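Local coordinates for protein putative sugar ABC transporter (Yersinia enterocolitica subsp. enterocolitica 8081, PDB 5ULB) that probably serves as the periplasmic sugar-binding component of an ABC transporter, holding methylthioribose-like ligands such as 5-methylseleno-ribose in both anomeric forms, at residues G141-I146 with P171-L176; L127-F132 with Q164-Q169. All coordinates share one frame; numbering follows the deposited sequence.

Contact 1. Residues G141-I146 with P171-L176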
ATOM      1  N   GLY A 141       5.763  25.481  10.537  1.00 16.50           N
ATOM      2  CA  GLY A 141       4.413  25.529  11.038  1.00 18.74           C
ATOM      3  C   GLY A 141       3.529  26.530  10.350  1.00 15.05           C
ATOM      4  O   GLY A 141       2.399  26.736  10.801  1.00 20.93           O
ATOM      5  N   LYS A 142       3.957  27.085   9.205  1.00 17.26           N
ATOM      6  CA  LYS A 142       3.136  28.107   8.517  1.00 17.58           C
ATOM      7  C   LYS A 142       3.138  27.760   7.012  1.00 16.09           C
ATOM      8  O   LYS A 142       4.138  27.951   6.313  1.00 16.82           O
ATOM      9  CB  LYS A 142       3.738  29.511   8.689  1.00 20.47           C
ATOM     10  CG  LYS A 142       2.835  30.563   7.967  1.00 25.69           C
ATOM     11  CD  LYS A 142       3.441  31.954   8.255  1.00 39.17           C
ATOM     12  CE  LYS A 142       2.429  33.072   8.379  1.00 61.07           C
ATOM     13  NZ  LYS A 142       1.948  33.193   6.995  1.00 59.81           N
ATOM     14  N   ALA A 143       1.974  27.326   6.537  1.00 14.91           N
ATOM     15  CA  ALA A 143       1.874  26.944   5.112  1.00 14.83           C
ATOM     16  C   ALA A 143       0.428  26.877   4.739  1.00 14.27           C
ATOM     17  O   ALA A 143      -0.433  26.366   5.508  1.00 15.93           O
ATOM     18  CB  ALA A 143       2.534  25.575   4.931  1.00 15.57           C
ATOM     19  N   ASN A 144       0.176  27.300   3.500  1.00 12.99           N
ATOM     20  CA  ASN A 144      -1.140  27.023   2.817  1.00 12.66           C
ATOM     21  C   ASN A 144      -0.973  25.745   2.008  1.00 11.06           C
ATOM     22  O   ASN A 144      -0.060  25.717   1.167  1.00 12.69           O
ATOM     23  CB  ASN A 144      -1.483  28.216   1.932  1.00 13.97           C
ATOM     24  CG  ASN A 144      -1.741  29.454   2.758  1.00 17.19           C
ATOM     25  OD1 ASN A 144      -2.494  29.364   3.754  1.00 21.10           O
ATOM     26  ND2 ASN A 144      -1.095  30.583   2.391  1.00 23.18           N
ATOM     27  N   ILE A 145      -1.802  24.741   2.241  1.00 11.55           N
ATOM     28  CA  ILE A 145      -1.606  23.400   1.633  1.00 11.32           C
ATOM     29  C   ILE A 145      -2.831  22.964   0.887  1.00 10.42           C
ATOM     30  O   ILE A 145      -3.966  23.356   1.191  1.00 11.77           O
ATOM     31  CB  ILE A 145      -1.143  22.386   2.652  1.00 11.65           C
ATOM     32  CG1 ILE A 145      -2.210  21.987   3.637  1.00 14.00           C
ATOM     33  CG2 ILE A 145       0.111  22.930   3.387  1.00 12.63           C
ATOM     34  CD1 ILE A 145      -1.862  20.820   4.467  1.00 23.72           C
ATOM     35  N   ILE A 146      -2.559  22.000  -0.021  1.00  9.26           N
ATOM     36  CA  ILE A 146      -3.627  21.150  -0.567  1.00  9.77           C
ATOM     37  C   ILE A 146      -3.360  19.735  -0.024  1.00  9.26           C
ATOM     38  O   ILE A 146      -2.228  19.308  -0.029  1.00 10.31           O
ATOM     39  CB  ILE A 146      -3.574  21.138  -2.152  1.00 11.05           C
ATOM     40  CG1 ILE A 146      -3.538  22.544  -2.726  1.00 15.15           C
ATOM     41  CG2 ILE A 146      -4.714  20.335  -2.685  1.00 12.48           C
ATOM     42  CD1 ILE A 146      -4.614  23.415  -2.326  1.00 18.42           C
ATOM     43  N   PRO A 171      -1.397  25.547  14.239  1.00 17.75           N
ATOM     44  CA  PRO A 171      -2.586  26.316  13.650  1.00 20.51           C
ATOM     45  C   PRO A 171      -2.218  27.204  12.518  1.00 19.15           C
ATOM     46  O   PRO A 171      -3.103  27.640  11.829  1.00 23.98           O
ATOM     47  CB  PRO A 171      -3.117  27.161  14.788  1.00 26.91           C
ATOM     48  CG  PRO A 171      -2.151  26.928  15.813  1.00 30.34           C
ATOM     49  CD  PRO A 171      -1.150  25.906  15.610  1.00 17.20           C
ATOM     50  N   GLY A 172      -0.955  27.410  12.237  1.00 17.66           N
ATOM     51  CA  GLY A 172      -0.554  28.136  11.063  1.00 18.75           C
ATOM     52  C   GLY A 172      -0.500  27.312   9.789  1.00 16.60           C
ATOM     53  O   GLY A 172      -0.166  27.857   8.730  1.00 19.98           O
ATOM     54  N   ILE A 173      -0.922  26.066   9.831  1.00 15.46           N
ATOM     55  CA  ILE A 173      -1.120  25.258   8.628  1.00 15.39           C
ATOM     56  C   ILE A 173      -2.569  25.399   8.224  1.00 16.09           C
ATOM     57  O   ILE A 173      -3.469  25.158   9.008  1.00 19.04           O
ATOM     58  CB  ILE A 173      -0.772  23.789   8.796  1.00 19.32           C
ATOM     59  CG1 ILE A 173       0.665  23.567   9.293  1.00 19.52           C
ATOM     60  CG2 ILE A 173      -0.992  23.063   7.468  1.00 19.24           C
ATOM     61  CD1 ILE A 173       1.766  23.986   8.382  1.00 19.47           C
ATOM     62  N   THR A 174      -2.814  25.888   6.992  1.00 15.23           N
ATOM     63  CA  THR A 174      -4.143  26.123   6.496  1.00 16.34           C
ATOM     64  C   THR A 174      -4.380  25.137   5.345  1.00 15.09           C
ATOM     65  O   THR A 174      -3.672  25.196   4.359  1.00 14.71           O
ATOM     66  CB  THR A 174      -4.314  27.562   6.031  1.00 22.31           C
ATOM     67  OG1 THR A 174      -4.102  28.472   7.099  1.00 28.18           O
ATOM     68  CG2 THR A 174      -5.689  27.766   5.364  1.00 24.03           C
ATOM     69  N   GLU A 175      -5.426  24.278   5.452  1.00 14.57           N
ATOM     70  CA  GLU A 175      -5.822  23.433   4.371  1.00 13.80           C
ATOM     71  C   GLU A 175      -6.755  24.238   3.472  1.00 14.83           C
ATOM     72  O   GLU A 175      -7.871  24.563   3.849  1.00 16.83           O
ATOM     73  CB  GLU A 175      -6.561  22.232   4.887  1.00 15.53           C
ATOM     74  CG  GLU A 175      -6.990  21.267   3.783  1.00 17.97           C
ATOM     75  CD  GLU A 175      -7.953  20.188   4.254  1.00 19.33           C
ATOM     76  OE1 GLU A 175      -7.583  19.411   5.146  1.00 23.48           O
ATOM     77  OE2 GLU A 175      -9.110  20.057   3.710  1.00 23.29           O
ATOM     78  N   LEU A 176      -6.278  24.526   2.285  1.00 12.70           N
ATOM     79  CA  LEU A 176      -7.106  25.274   1.300  1.00 12.96           C
ATOM     80  C   LEU A 176      -8.219  24.385   0.777  1.00 14.11           C
ATOM     81  O   LEU A 176      -9.347  24.867   0.597  1.00 16.75           O
ATOM     82  CB  LEU A 176      -6.244  25.863   0.203  1.00 14.10           C
ATOM     83  CG  LEU A 176      -5.213  26.855   0.572  1.00 15.59           C
ATOM     84  CD1 LEU A 176      -4.335  27.083  -0.637  1.00 18.47           C
ATOM     85  CD2 LEU A 176      -5.782  28.075   1.184  1.00 20.08           C
TER
HETATM   86  O   HOH W   1       1.613  26.546  13.320  1.00 23.20           O
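A parallel backbone ladder joins G141-I146 to P171-L176, with a packed face and a more solvent-exposed one. A143 and I145 each use both N and O: A143 O takes T174 N at 2.8 Å, I145 N goes to T174 O, and I145 O takes L176 N. These three bonds run nearly along their C=O axes, whereas A143 N meets G172 O from above the carbonyl plane, a less regular start. On the tight face I173, with CG1 anti to its carbonyl carbon (chi1 -56°), brings CD1 to 3.9 Å from A143 CB, while its CG2 lies 3.8 Å from I145 CD1. E175 points to this face too, its OE1 hydrogen-bonded to Y163 OH. N144 and T174 are looser, lying side by side with N144 OD1 3.4 Å from T174 CB. L176 packs more closely, CD1 4.0 Å from N144 CB and CB 3.9 Å from I146 CD1. At the loop end a water bridges G141 O and G172 N. Strand 173-179 is outermost; beyond 143-148 comes strand 208-211, whose A208 and W210 pair with I146, while D207 binds N144's backbone. F132 and L135 of helix 124-138 and Y163 of helix 154-169 pack on I145; F132 and L167 pack on I173.

Contact 2. Residues L127-F132 with Q164-Q169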
ATOM      1  N   LEU A 127       3.284   7.007   9.029  1.00 11.01           N
ATOM      2  CA  LEU A 127       3.380   7.467   7.615  1.00 10.38           C
ATOM      3  C   LEU A 127       3.030   8.939   7.557  1.00 10.53           C
ATOM      4  O   LEU A 127       3.668   9.716   6.792  1.00 11.19           O
ATOM      5  CB  LEU A 127       2.462   6.675   6.685  1.00 11.52           C
ATOM      6  CG  LEU A 127       2.809   5.230   6.464  1.00 11.79           C
ATOM      7  CD1 LEU A 127       1.713   4.518   5.665  1.00 12.21           C
ATOM      8  CD2 LEU A 127       4.135   5.027   5.782  1.00 13.69           C
ATOM      9  N   THR A 128       1.967   9.365   8.244  1.00 10.49           N
ATOM     10  CA  THR A 128       1.544  10.739   8.286  1.00  9.29           C
ATOM     11  C   THR A 128       2.542  11.628   9.025  1.00 10.34           C
ATOM     12  O   THR A 128       2.853  12.714   8.566  1.00 11.51           O
ATOM     13  CB  THR A 128       0.131  10.829   8.897  1.00 10.38           C
ATOM     14  OG1 THR A 128      -0.780  10.045   8.142  1.00 11.78           O
ATOM     15  CG2 THR A 128      -0.365  12.197   9.038  1.00 12.14           C
ATOM     16  N   ASN A 129       2.904  11.179  10.235  1.00 10.68           N
ATOM     17  CA  ASN A 129       3.806  11.999  11.040  1.00 11.46           C
ATOM     18  C   ASN A 129       5.088  12.265  10.316  1.00 11.66           C
ATOM     19  O   ASN A 129       5.671  13.352  10.477  1.00 14.42           O
ATOM     20  CB  ASN A 129       3.987  11.354  12.410  1.00 14.65           C
ATOM     21  CG  ASN A 129       2.713  11.383  13.274  1.00 16.68           C
ATOM     22  OD1 ASN A 129       1.853  12.184  13.082  1.00 18.06           O
ATOM     23  ND2 ASN A 129       2.624  10.438  14.209  1.00 20.03           N
ATOM     24  N   GLU A 130       5.631  11.274   9.585  1.00 11.34           N
ATOM     25  CA  GLU A 130       6.881  11.482   8.907  1.00 11.22           C
ATOM     26  C   GLU A 130       6.785  12.322   7.639  1.00 13.29           C
ATOM     27  O   GLU A 130       7.690  13.013   7.224  1.00 19.70           O
ATOM     28  CB  GLU A 130       7.550  10.143   8.638  1.00 12.02           C
ATOM     29  CG  GLU A 130       7.955   9.391   9.875  1.00 13.44           C
ATOM     30  CD  GLU A 130       8.787  10.149  10.988  1.00 22.08           C
ATOM     31  OE1 GLU A 130       9.614  10.896  10.697  1.00 32.51           O
ATOM     32  OE2 GLU A 130       8.512   9.862  12.218  1.00 30.78           O
ATOM     33  N   SER A 131       5.654  12.209   6.917  1.00 10.84           N
ATOM     34  CA  SER A 131       5.480  12.896   5.613  1.00  9.71           C
ATOM     35  C   SER A 131       4.939  14.297   5.822  1.00 11.14           C
ATOM     36  O   SER A 131       5.594  15.311   5.497  1.00 11.48           O
ATOM     37  CB  SER A 131       4.576  12.066   4.666  1.00 10.83           C
ATOM     38  OG  SER A 131       3.305  11.836   5.183  1.00 10.17           O
ATOM     39  N   PHE A 132       3.760  14.372   6.409  1.00 11.12           N
ATOM     40  CA  PHE A 132       3.188  15.631   6.774  1.00 10.62           C
ATOM     41  C   PHE A 132       4.022  16.380   7.821  1.00 11.06           C
ATOM     42  O   PHE A 132       4.137  17.601   7.793  1.00 11.80           O
ATOM     43  CB  PHE A 132       1.706  15.508   7.212  1.00 12.14           C
ATOM     44  CG  PHE A 132       1.004  16.817   7.373  1.00 12.33           C
ATOM     45  CD1 PHE A 132       0.734  17.579   6.278  1.00 16.15           C
ATOM     46  CD2 PHE A 132       0.625  17.288   8.639  1.00 17.74           C
ATOM     47  CE1 PHE A 132       0.120  18.741   6.400  1.00 19.75           C
ATOM     48  CE2 PHE A 132       0.016  18.514   8.755  1.00 22.02           C
ATOM     49  CZ  PHE A 132      -0.205  19.243   7.619  1.00 18.28           C
ATOM     50  N   GLN A 164      -5.253  15.430  11.279  1.00 11.82           N
ATOM     51  CA  GLN A 164      -6.013  16.399  12.063  1.00 13.79           C
ATOM     52  C   GLN A 164      -5.289  16.696  13.397  1.00 12.78           C
ATOM     53  O   GLN A 164      -5.296  17.848  13.833  1.00 12.91           O
ATOM     54  CB  GLN A 164      -7.404  15.922  12.324  1.00 14.07           C
ATOM     55  CG  GLN A 164      -8.332  15.972  11.123  1.00 17.83           C
ATOM     56  CD  GLN A 164      -8.672  17.381  10.602  1.00 25.40           C
ATOM     57  OE1 GLN A 164      -8.902  17.572   9.362  1.00 44.66           O
ATOM     58  NE2 GLN A 164      -8.728  18.326  11.501  1.00 35.68           N
ATOM     59  N   ALA A 165      -4.651  15.669  14.007  1.00 12.90           N
ATOM     60  CA  ALA A 165      -3.859  15.989  15.183  1.00 13.09           C
ATOM     61  C   ALA A 165      -2.716  16.951  14.945  1.00 12.26           C
ATOM     62  O   ALA A 165      -2.417  17.847  15.786  1.00 13.50           O
ATOM     63  CB  ALA A 165      -3.449  14.693  15.847  1.00 14.59           C
ATOM     64  N   LEU A 166      -2.038  16.812  13.802  1.00 12.03           N
ATOM     65  CA  LEU A 166      -0.977  17.758  13.476  1.00 12.74           C
ATOM     66  C   LEU A 166      -1.495  19.121  13.119  1.00 12.91           C
ATOM     67  O   LEU A 166      -0.807  20.149  13.403  1.00 14.10           O
ATOM     68  CB  LEU A 166      -0.095  17.215  12.353  1.00 12.84           C
ATOM     69  CG  LEU A 166       0.721  15.997  12.790  1.00 17.04           C
ATOM     70  CD1 LEU A 166       1.461  15.321  11.642  1.00 20.17           C
ATOM     71  CD2 LEU A 166       1.726  16.321  13.935  1.00 22.19           C
ATOM     72  N   LEU A 167      -2.684  19.242  12.496  1.00 12.37           N
ATOM     73  CA  LEU A 167      -3.260  20.565  12.259  1.00 13.84           C
ATOM     74  C   LEU A 167      -3.600  21.240  13.576  1.00 13.99           C
ATOM     75  O   LEU A 167      -3.414  22.448  13.721  1.00 15.65           O
ATOM     76  CB  LEU A 167      -4.581  20.452  11.491  1.00 15.91           C
ATOM     77  CG  LEU A 167      -4.437  20.125   9.977  1.00 16.31           C
ATOM     78  CD1 LEU A 167      -5.899  20.217   9.417  1.00 18.72           C
ATOM     79  CD2 LEU A 167      -3.505  21.025   9.217  1.00 17.71           C
ATOM     80  N   LYS A 168      -4.058  20.478  14.560  1.00 14.18           N
ATOM     81  CA  LYS A 168      -4.415  21.051  15.868  1.00 16.82           C
ATOM     82  C   LYS A 168      -3.110  21.569  16.549  1.00 15.01           C
ATOM     83  O   LYS A 168      -3.070  22.655  17.186  1.00 17.18           O
ATOM     84  CB  LYS A 168      -5.135  20.048  16.700  1.00 17.65           C
ATOM     85  CG  LYS A 168      -5.686  20.594  17.953  1.00 26.92           C
ATOM     86  CD  LYS A 168      -6.501  19.511  18.753  1.00 42.79           C
ATOM     87  CE  LYS A 168      -7.997  19.814  18.759  1.00 53.75           C
ATOM     88  NZ  LYS A 168      -8.182  21.177  19.353  1.00 49.56           N
ATOM     89  N   GLN A 169      -2.004  20.854  16.354  1.00 12.79           N
ATOM     90  CA  GLN A 169      -0.730  21.250  16.981  1.00 13.63           C
ATOM     91  C   GLN A 169      -0.189  22.503  16.330  1.00 13.20           C
ATOM     92  O   GLN A 169       0.465  23.268  17.017  1.00 12.95           O
ATOM     93  CB  GLN A 169       0.306  20.130  16.848  1.00 18.83           C
ATOM     94  CG  GLN A 169       0.305  18.931  17.697  1.00 26.89           C
ATOM     95  CD  GLN A 169       1.555  18.042  17.473  1.00 29.04           C
ATOM     96  OE1 GLN A 169       2.500  18.408  16.898  1.00 25.35           O
ATOM     97  NE2 GLN A 169       1.541  16.894  18.111  1.00 28.57           N
TER
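L127 O is the best-held polar atom here, gripped twice by the same residue one turn on: S131 N reaches it at 3.2 Å, and S131 OG donates to it at 2.7 Å. The hydroxyl bond lies in the carbonyl plane, on a lone pair, and S131 chi1 of 59° folds OG back along the helix to make it. S131 OG is also hydrogen-bonded to W210 NE1, which ties helix 124-138 to strand 208-211. T128 OG1 is likewise turned back to its own helix, bonded to D124 O. Between the helices themselves the chemistry is almost wholly apolar. Helices 124-138 and 154-169 flank strand 143-148 in the chain and pack on one side of the sheet, a layer of the alpha/beta architecture of periplasmic binding proteins; the two short segments cross at -47° with axes 10.8 Å apart at closest approach. L166 does most of the filling. Its CD1 comes to 3.7 Å from F132 CD2, close to the plane of the ring at its edge, and its CB lies in that plane too, 3.8 Å from F132 CE2, with the two side chains running past each other in opposite directions. F132 extends with CG anti to the backbone N (chi1 -170°), which carries the ring across to the partner helix. There L167 CD2 approaches F132 CZ at 4.1 Å, the two side chains crossing at about a right angle. Y163, edge-to-face, and W210 also meet this buried ring. On the partly exposed side, the one polar exception, N129 OD1, rests 3.5 Å from the L166 CD1 methyl.

Overall arrangement
Contacts 1 and 2 occupy adjoining layers of one lobe, and both draw on the beta-alpha-beta unit of strand 143-148, helix 154-169 and strand 173-179. Contact 1 is held by a backbone hydrogen-bond ladder at the outer edge of the sheet, farther from the centre of the chain; contact 2 relies on side-chain contacts between helices, and its T128 side chain lies about 10 Å from the bound sugar analogues. Contact 1 includes exposed residues at the sheet edge, whereas none of the touching residues of contact 2 is fully exposed. Their hydrophobic sides meet: I145 CD1 packs 3.5 Å from F132 CE1, and I173 CG2 lies 3.7 Å from L167 CD2, joining strand pair and helix pair in one hydrophobic layer.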